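PDB 4UMG: protein LIN-41 from Caenorhabditis elegans, which controls the onset of developmental plasticity as a TRIM-NHL protein, here represented by its filamin domain, an immunoglobulin-like beta sandwich. Local coordinates for residues A[72-78]-A[109-115]; A[84-88]-A[99-103]. All coordinates share one frame. Residues are numbered along the deposited sequence.

Contact 1: A[72-78]-A[109-115]; sequences DVQAFVI and YTLNILV
Six main-chain hydrogen bonds join strands 73-78 and 109-115 in three reciprocal pairs: Gln74 N to Leu114 O (2.9 Å) and Leu114 N to Gln74 O (2.8 Å), Phe76 N to Asn112 O and Asn112 N to Phe76 O (both 3.0 Å), Ile78 N to Thr110 O and Thr110 N to Ile78 O (both 2.9 Å). All are nearly straight, with angles at hydrogen of 164-169°. The strands run antiparallel at 171°, their axes 4.6 Å apart at closest approach. Ala75-Ile113 and Val77-Leu111, between these pairs, and Val73-Val115, beyond Gln74-Leu114, are the non-hydrogen-bonded pairs, where short CA-H...O contacts such as Val77 CA to Thr110 O (3.2 Å) supplement the ladder. A water lies 2.7 Å from Thr110 OG1 and 3.3 Å from Ile78 O.

Side chains alternate between two faces. On that of Gln74, Phe76 and Ile78, the p rotamer of Phe76 (chi1 59°) swings the ring across to Asn112, whose CB lies over one ring face, 3.4 Å from Phe76 CZ. The other face is aliphatic: Val77 CG2 meets Leu111 CD1 at 3.7 Å, Val73 CG2 meets Val115 CG2 at 3.9 Å, and Ala75 CB lies 4.1 Å from Ile113 CG1. Val77 CG1 also touches the edge of the Tyr109 ring, 3.7 Å from CD2. Such a regular ladder with an apolar inner face is characteristic of the immunoglobulin-like beta sandwich of filamin repeats.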
ATOM      1  N   ASP A  72      -1.047 -10.576   9.073  1.00 48.69           N
ATOM      2  CA  ASP A  72      -1.570 -11.116   7.816  1.00 46.04           C
ATOM      3  C   ASP A  72      -1.359 -10.176   6.626  1.00 43.71           C
ATOM      4  O   ASP A  72      -1.690 -10.544   5.499  1.00 43.17           O
ATOM      5  CB  ASP A  72      -3.082 -11.392   7.961  1.00 47.99           C
ATOM      6  CG  ASP A  72      -3.449 -12.524   8.900  1.00 55.87           C
ATOM      7  OD1 ASP A  72      -2.927 -13.642   8.713  1.00 55.67           O
ATOM      8  OD2 ASP A  72      -4.332 -12.315   9.763  1.00 59.39           O
ATOM      9  N   VAL A  73      -0.833  -8.967   6.867  1.00 36.11           N
ATOM     10  CA  VAL A  73      -0.660  -7.958   5.817  1.00 34.07           C
ATOM     11  C   VAL A  73       0.827  -7.711   5.528  1.00 35.04           C
ATOM     12  O   VAL A  73       1.624  -7.491   6.441  1.00 34.28           O
ATOM     13  CB  VAL A  73      -1.420  -6.634   6.195  1.00 39.52           C
ATOM     14  CG1 VAL A  73      -1.197  -5.529   5.156  1.00 39.16           C
ATOM     15  CG2 VAL A  73      -2.910  -6.883   6.384  1.00 40.00           C
ATOM     16  N   GLN A  74       1.190  -7.738   4.240  1.00 29.68           N
ATOM     17  CA  GLN A  74       2.554  -7.462   3.794  1.00 28.63           C
ATOM     18  C   GLN A  74       2.447  -6.377   2.732  1.00 31.73           C
ATOM     19  O   GLN A  74       1.514  -6.380   1.931  1.00 31.47           O
ATOM     20  CB  GLN A  74       3.172  -8.725   3.178  1.00 29.52           C
ATOM     21  CG  GLN A  74       3.296  -9.887   4.157  1.00 39.69           C
ATOM     22  CD  GLN A  74       4.002 -11.053   3.526  1.00 55.34           C
ATOM     23  OE1 GLN A  74       5.211 -11.216   3.670  1.00 47.30           O
ATOM     24  NE2 GLN A  74       3.267 -11.881   2.799  1.00 49.24           N
ATOM     25  N   ALA A  75       3.367  -5.425   2.735  1.00 26.47           N
ATOM     26  CA  ALA A  75       3.354  -4.390   1.706  1.00 24.54           C
ATOM     27  C   ALA A  75       4.790  -4.124   1.287  1.00 27.31           C
ATOM     28  O   ALA A  75       5.672  -4.022   2.148  1.00 26.99           O
ATOM     29  CB  ALA A  75       2.720  -3.116   2.242  1.00 25.75           C
ATOM     30  N   PHE A  76       5.041  -4.085  -0.016  1.00 22.31           N
ATOM     31  CA  PHE A  76       6.370  -3.706  -0.452  1.00 21.97           C
ATOM     32  C   PHE A  76       6.316  -2.694  -1.572  1.00 24.56           C
ATOM     33  O   PHE A  76       5.352  -2.631  -2.328  1.00 22.60           O
ATOM     34  CB  PHE A  76       7.291  -4.859  -0.782  1.00 26.92           C
ATOM     35  CG  PHE A  76       6.741  -5.719  -1.850  1.00 29.80           C
ATOM     36  CD1 PHE A  76       6.938  -5.399  -3.192  1.00 35.83           C
ATOM     37  CD2 PHE A  76       6.118  -6.918  -1.535  1.00 32.32           C
ATOM     38  CE1 PHE A  76       6.443  -6.227  -4.193  1.00 37.79           C
ATOM     39  CE2 PHE A  76       5.681  -7.771  -2.534  1.00 36.28           C
ATOM     40  CZ  PHE A  76       5.835  -7.416  -3.852  1.00 35.51           C
ATOM     41  N   VAL A  77       7.384  -1.921  -1.685  1.00 21.70           N
ATOM     42  CA  VAL A  77       7.555  -0.885  -2.674  1.00 21.68           C
ATOM     43  C   VAL A  77       8.939  -1.087  -3.247  1.00 24.82           C
ATOM     44  O   VAL A  77       9.896  -1.323  -2.487  1.00 22.81           O
ATOM     45  CB  VAL A  77       7.396   0.521  -2.076  1.00 24.99           C
ATOM     46  CG1 VAL A  77       7.878   1.615  -3.038  1.00 25.36           C
ATOM     47  CG2 VAL A  77       5.952   0.779  -1.658  1.00 23.92           C
ATOM     48  N   ILE A  78       9.009  -1.131  -4.581  1.00 24.44           N
ATOM     49  CA  ILE A  78      10.258  -1.292  -5.323  1.00 22.93           C
ATOM     50  C   ILE A  78      10.482  -0.023  -6.079  1.00 24.26           C
ATOM     51  O   ILE A  78       9.572   0.465  -6.756  1.00 22.40           O
ATOM     52  CB  ILE A  78      10.196  -2.476  -6.295  1.00 25.81           C
ATOM     53  CG1 ILE A  78       9.616  -3.715  -5.589  1.00 28.25           C
ATOM     54  CG2 ILE A  78      11.571  -2.733  -6.888  1.00 26.22           C
ATOM     55  CD1 ILE A  78      10.386  -4.125  -4.167  1.00 32.91           C
ATOM     56  N   TYR A 109       7.711   3.523  -9.649  1.00 22.97           N
ATOM     57  CA  TYR A 109       7.768   2.601  -8.507  1.00 21.20           C
ATOM     58  C   TYR A 109       6.732   1.495  -8.642  1.00 25.96           C
ATOM     59  O   TYR A 109       5.726   1.660  -9.335  1.00 26.62           O
ATOM     60  CB  TYR A 109       7.508   3.386  -7.193  1.00 21.08           C
ATOM     61  CG  TYR A 109       8.693   4.214  -6.739  1.00 22.67           C
ATOM     62  CD1 TYR A 109       9.159   5.280  -7.501  1.00 23.23           C
ATOM     63  CD2 TYR A 109       9.332   3.951  -5.529  1.00 23.55           C
ATOM     64  CE1 TYR A 109      10.234   6.061  -7.078  1.00 24.04           C
ATOM     65  CE2 TYR A 109      10.434   4.706  -5.115  1.00 21.98           C
ATOM     66  CZ  TYR A 109      10.876   5.757  -5.895  1.00 27.78           C
ATOM     67  OH  TYR A 109      11.909   6.522  -5.458  1.00 28.04           O
ATOM     68  N   THR A 110       6.963   0.377  -7.961  1.00 24.09           N
ATOM     69  CA  THR A 110       6.046  -0.746  -7.970  1.00 22.21           C
ATOM     70  C   THR A 110       5.531  -0.918  -6.570  1.00 25.93           C
ATOM     71  O   THR A 110       6.328  -0.929  -5.640  1.00 25.94           O
ATOM     72  CB  THR A 110       6.736  -2.024  -8.403  1.00 27.40           C
ATOM     73  OG1 THR A 110       7.414  -1.784  -9.633  1.00 29.05           O
ATOM     74  CG2 THR A 110       5.745  -3.163  -8.601  1.00 28.61           C
ATOM     75  N   LEU A 111       4.213  -1.109  -6.427  1.00 24.82           N
ATOM     76  CA  LEU A 111       3.607  -1.334  -5.124  1.00 24.37           C
ATOM     77  C   LEU A 111       2.868  -2.639  -5.161  1.00 25.97           C
ATOM     78  O   LEU A 111       2.141  -2.907  -6.127  1.00 25.67           O
ATOM     79  CB  LEU A 111       2.579  -0.224  -4.854  1.00 25.34           C
ATOM     80  CG  LEU A 111       1.665  -0.388  -3.623  1.00 27.82           C
ATOM     81  CD1 LEU A 111       2.457  -0.341  -2.300  1.00 27.68           C
ATOM     82  CD2 LEU A 111       0.561   0.648  -3.626  1.00 30.07           C
ATOM     83  N   ASN A 112       3.033  -3.439  -4.122  1.00 23.26           N
ATOM     84  CA  ASN A 112       2.208  -4.653  -3.973  1.00 22.10           C
ATOM     85  C   ASN A 112       1.795  -4.788  -2.507  1.00 26.31           C
ATOM     86  O   ASN A 112       2.607  -4.548  -1.630  1.00 25.65           O
ATOM     87  CB  ASN A 112       2.883  -5.937  -4.530  1.00 21.65           C
ATOM     88  CG  ASN A 112       1.870  -7.018  -4.915  1.00 32.03           C
ATOM     89  OD1 ASN A 112       0.677  -6.856  -4.695  1.00 26.73           O
ATOM     90  ND2 ASN A 112       2.305  -8.139  -5.528  1.00 28.69           N
ATOM     91  N   ILE A 113       0.511  -5.121  -2.233  1.00 24.00           N
ATOM     92  CA  ILE A 113       0.047  -5.303  -0.862  1.00 23.07           C
ATOM     93  C   ILE A 113      -0.656  -6.653  -0.855  1.00 28.65           C
ATOM     94  O   ILE A 113      -1.527  -6.882  -1.689  1.00 25.93           O
ATOM     95  CB  ILE A 113      -0.903  -4.174  -0.417  1.00 27.28           C
ATOM     96  CG1 ILE A 113      -0.253  -2.777  -0.616  1.00 28.54           C
ATOM     97  CG2 ILE A 113      -1.353  -4.383   1.053  1.00 28.42           C
ATOM     98  CD1 ILE A 113      -1.325  -1.649  -0.875  1.00 31.91           C
ATOM     99  N   LEU A 114      -0.196  -7.564   0.026  1.00 28.28           N
ATOM    100  CA  LEU A 114      -0.663  -8.933   0.137  1.00 28.56           C
ATOM    101  C   LEU A 114      -1.372  -9.158   1.444  1.00 32.00           C
ATOM    102  O   LEU A 114      -0.848  -8.817   2.501  1.00 32.38           O
ATOM    103  CB  LEU A 114       0.510  -9.931   0.062  1.00 29.02           C
ATOM    104  CG  LEU A 114       1.568  -9.812  -1.041  1.00 35.10           C
ATOM    105  CD1 LEU A 114       2.537 -10.991  -0.951  1.00 37.13           C
ATOM    106  CD2 LEU A 114       0.975  -9.796  -2.418  1.00 38.31           C
ATOM    107  N   VAL A 115      -2.572  -9.734   1.372  1.00 29.59           N
ATOM    108  CA  VAL A 115      -3.329 -10.084   2.564  1.00 29.28           C
ATOM    109  C   VAL A 115      -3.375 -11.609   2.540  1.00 29.25           C
ATOM    110  O   VAL A 115      -3.841 -12.192   1.555  1.00 28.20           O
ATOM    111  CB  VAL A 115      -4.753  -9.439   2.590  1.00 34.74           C
ATOM    112  CG1 VAL A 115      -5.693 -10.210   3.507  1.00 36.13           C
ATOM    113  CG2 VAL A 115      -4.666  -7.981   3.027  1.00 34.60           C
TER
HETATM  114  O   HOH W   1       9.585  -0.148  -9.958  1.00 25.90           O

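Contact 2: A[84-88]-A[99-103]; sequences TVEVT and LSYYP
At the apolar centre of the contact between 84-88 and 99-103, Val85 and Val87 pack against Leu99 and the CB of Tyr101. Val87, with chi1 at t, places CG1 4.1 Å from Leu99 CB and CG2 4.4 Å from Tyr101 CB. Val85, also t, points across the gap: its CG1 approaches Tyr101 CB at 4.1 Å and Tyr102 O at 3.8 Å. The p rotamer of Tyr101 (chi1 75°) carries its ring away from segment 84-88 toward Met127 and Ile129, across the interior of the filamin-type beta sandwich.

These segments belong to the antiparallel hairpin of strands 84-91 and 96-101, at the end remote from its turn. Regular pairing reaches Thr88 and Ser100, CA atoms 5.0 Å apart, through Thr88 N to Ser100 O and Ser100 N to Thr88 O, both 2.9 Å. Flanking CA-H...O contacts run from Val87 CA to Ser100 O and from Leu99 CA to Thr88 O, both 3.4 Å. Over 85-88 and 99-102 the end-to-end directions are 136° apart, well short of antiparallel; toward Val85 and Tyr102 the chains part and water fills the opening. One water bridges Glu86 O (2.7 Å) and Tyr102 N (2.8 Å); a second donates to Glu86 O (2.9 Å) and Ser100 O (3.1 Å) and sits 2.8 Å from Thr88 OG1. On the face carrying the Thr88 side chain, a third links Thr88 O and Ser100 OG, each at 3.0 Å.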
ATOM      1  N   THR A  84      14.469  -2.375  -3.014  1.00 24.68           N
ATOM      2  CA  THR A  84      13.330  -2.366  -2.071  1.00 23.97           C
ATOM      3  C   THR A  84      13.414  -1.078  -1.285  1.00 27.29           C
ATOM      4  O   THR A  84      14.507  -0.571  -1.008  1.00 27.25           O
ATOM      5  CB  THR A  84      13.354  -3.569  -1.114  1.00 33.22           C
ATOM      6  OG1 THR A  84      14.558  -3.566  -0.372  1.00 34.93           O
ATOM      7  CG2 THR A  84      13.212  -4.903  -1.831  1.00 34.59           C
ATOM      8  N   VAL A  85      12.250  -0.544  -0.951  1.00 23.38           N
ATOM      9  CA  VAL A  85      12.098   0.715  -0.217  1.00 22.82           C
ATOM     10  C   VAL A  85      11.421   0.298   1.054  1.00 26.83           C
ATOM     11  O   VAL A  85      10.463  -0.475   1.017  1.00 26.62           O
ATOM     12  CB  VAL A  85      11.248   1.700  -1.097  1.00 26.21           C
ATOM     13  CG1 VAL A  85      10.905   2.985  -0.377  1.00 27.59           C
ATOM     14  CG2 VAL A  85      11.971   1.998  -2.425  1.00 26.06           C
ATOM     15  N   GLU A  86      11.877   0.830   2.200  1.00 24.05           N
ATOM     16  CA  GLU A  86      11.274   0.436   3.470  1.00 25.75           C
ATOM     17  C   GLU A  86       9.844   0.985   3.589  1.00 28.62           C
ATOM     18  O   GLU A  86       9.629   2.187   3.431  1.00 27.28           O
ATOM     19  CB  GLU A  86      12.145   0.931   4.639  1.00 27.79           C
ATOM     20  CG  GLU A  86      11.651   0.516   6.023  1.00 37.92           C
ATOM     21  CD  GLU A  86      11.787  -0.943   6.430  1.00 56.15           C
ATOM     22  OE1 GLU A  86      12.625  -1.669   5.848  1.00 60.79           O
ATOM     23  OE2 GLU A  86      11.085  -1.342   7.385  1.00 53.90           O
ATOM     24  N   VAL A  87       8.883   0.098   3.838  1.00 24.64           N
ATOM     25  CA  VAL A  87       7.473   0.525   4.015  1.00 23.20           C
ATOM     26  C   VAL A  87       7.099   0.386   5.484  1.00 28.73           C
ATOM     27  O   VAL A  87       7.233  -0.688   6.045  1.00 27.44           O
ATOM     28  CB  VAL A  87       6.507  -0.301   3.112  1.00 27.59           C
ATOM     29  CG1 VAL A  87       5.052   0.130   3.314  1.00 28.22           C
ATOM     30  CG2 VAL A  87       6.905  -0.168   1.642  1.00 28.00           C
ATOM     31  N   THR A  88       6.598   1.460   6.106  1.00 27.18           N
ATOM     32  CA  THR A  88       6.175   1.376   7.495  1.00 27.84           C
ATOM     33  C   THR A  88       4.664   1.221   7.503  1.00 32.58           C
ATOM     34  O   THR A  88       3.973   1.972   6.809  1.00 33.37           O
ATOM     35  CB  THR A  88       6.631   2.655   8.212  1.00 31.73           C
ATOM     36  OG1 THR A  88       8.061   2.664   8.253  1.00 32.47           O
ATOM     37  CG2 THR A  88       6.055   2.771   9.636  1.00 35.89           C
ATOM     38  N   LEU A  99       0.312   3.136   5.039  1.00 26.53           N
ATOM     39  CA  LEU A  99       1.572   2.653   4.514  1.00 25.44           C
ATOM     40  C   LEU A  99       2.421   3.865   4.189  1.00 30.62           C
ATOM     41  O   LEU A  99       1.955   4.753   3.481  1.00 33.79           O
ATOM     42  CB  LEU A  99       1.338   1.864   3.232  1.00 24.78           C
ATOM     43  CG  LEU A  99       0.459   0.612   3.357  1.00 31.49           C
ATOM     44  CD1 LEU A  99       0.427  -0.126   2.036  1.00 31.58           C
ATOM     45  CD2 LEU A  99       0.982  -0.348   4.414  1.00 34.41           C
ATOM     46  N   SER A 100       3.600   3.962   4.789  1.00 25.46           N
ATOM     47  CA  SER A 100       4.459   5.117   4.580  1.00 25.12           C
ATOM     48  C   SER A 100       5.771   4.725   3.954  1.00 27.10           C
ATOM     49  O   SER A 100       6.347   3.701   4.314  1.00 27.53           O
ATOM     50  CB  SER A 100       4.717   5.849   5.904  1.00 27.45           C
ATOM     51  OG  SER A 100       3.523   6.492   6.306  1.00 46.89           O
ATOM     52  N   TYR A 101       6.224   5.508   2.969  1.00 25.22           N
ATOM     53  CA  TYR A 101       7.495   5.253   2.324  1.00 23.11           C
ATOM     54  C   TYR A 101       8.152   6.550   1.864  1.00 26.77           C
ATOM     55  O   TYR A 101       7.490   7.580   1.745  1.00 26.04           O
ATOM     56  CB  TYR A 101       7.344   4.226   1.172  1.00 23.98           C
ATOM     57  CG  TYR A 101       6.695   4.808  -0.061  1.00 24.47           C
ATOM     58  CD1 TYR A 101       5.307   4.942  -0.147  1.00 26.47           C
ATOM     59  CD2 TYR A 101       7.457   5.172  -1.169  1.00 25.26           C
ATOM     60  CE1 TYR A 101       4.701   5.448  -1.298  1.00 27.60           C
ATOM     61  CE2 TYR A 101       6.870   5.751  -2.289  1.00 24.51           C
ATOM     62  CZ  TYR A 101       5.489   5.879  -2.354  1.00 27.50           C
ATOM     63  OH  TYR A 101       4.893   6.418  -3.462  1.00 29.59           O
ATOM     64  N   TYR A 102       9.457   6.502   1.593  1.00 23.34           N
ATOM     65  CA  TYR A 102      10.218   7.699   1.185  1.00 23.62           C
ATOM     66  C   TYR A 102      10.869   7.433  -0.167  1.00 26.60           C
ATOM     67  O   TYR A 102      11.844   6.675  -0.235  1.00 24.88           O
ATOM     68  CB  TYR A 102      11.276   7.990   2.228  1.00 25.88           C
ATOM     69  CG  TYR A 102      12.053   9.259   1.989  1.00 26.14           C
ATOM     70  CD1 TYR A 102      11.600  10.480   2.481  1.00 28.86           C
ATOM     71  CD2 TYR A 102      13.290   9.231   1.349  1.00 26.41           C
ATOM     72  CE1 TYR A 102      12.338  11.647   2.303  1.00 29.64           C
ATOM     73  CE2 TYR A 102      14.065  10.388   1.219  1.00 29.12           C
ATOM     74  CZ  TYR A 102      13.584  11.591   1.711  1.00 32.57           C
ATOM     75  OH  TYR A 102      14.306  12.751   1.560  1.00 35.30           O
ATOM     76  N   PRO A 103      10.290   7.981  -1.263  1.00 25.23           N
ATOM     77  CA  PRO A 103      10.867   7.743  -2.592  1.00 24.75           C
ATOM     78  C   PRO A 103      12.045   8.681  -2.830  1.00 30.08           C
ATOM     79  O   PRO A 103      11.830   9.880  -3.002  1.00 30.05           O
ATOM     80  CB  PRO A 103       9.702   8.005  -3.540  1.00 27.75           C
ATOM     81  CG  PRO A 103       8.797   8.945  -2.790  1.00 33.07           C
ATOM     82  CD  PRO A 103       9.107   8.864  -1.329  1.00 29.59           C
TER
HETATM   83  O   HOH W   2      10.992   4.454   2.781  1.00 24.98           O
HETATM   84  O   HOH W   3       9.022   3.719   5.853  1.00 28.94           O
HETATM   85  O   HOH W   4       2.706   4.334   8.257  1.00 35.76           O

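Contact 1 lies in one layer of the sandwich and contact 2 in the facing layer; the two are continuous where strands 73-78 and 84-91 pair, through a probable hydrogen bond from Val85 N to Val77 O (2.9 Å). Both are partly buried, each with an apolar inward face and an outward one, but contact 1 lies deeper: six of its fourteen touching residues are buried and one exposed, against two and three of eight in contact 2. Contact 1 is an unbroken ladder held by direct main-chain bonds, whereas in contact 2 pairing gives way to bridging waters. Inside, Val77 CG2 packs against Val87 CG2 at 3.6 Å and Ile113 CD1 against Leu99 CD1 at 3.7 Å.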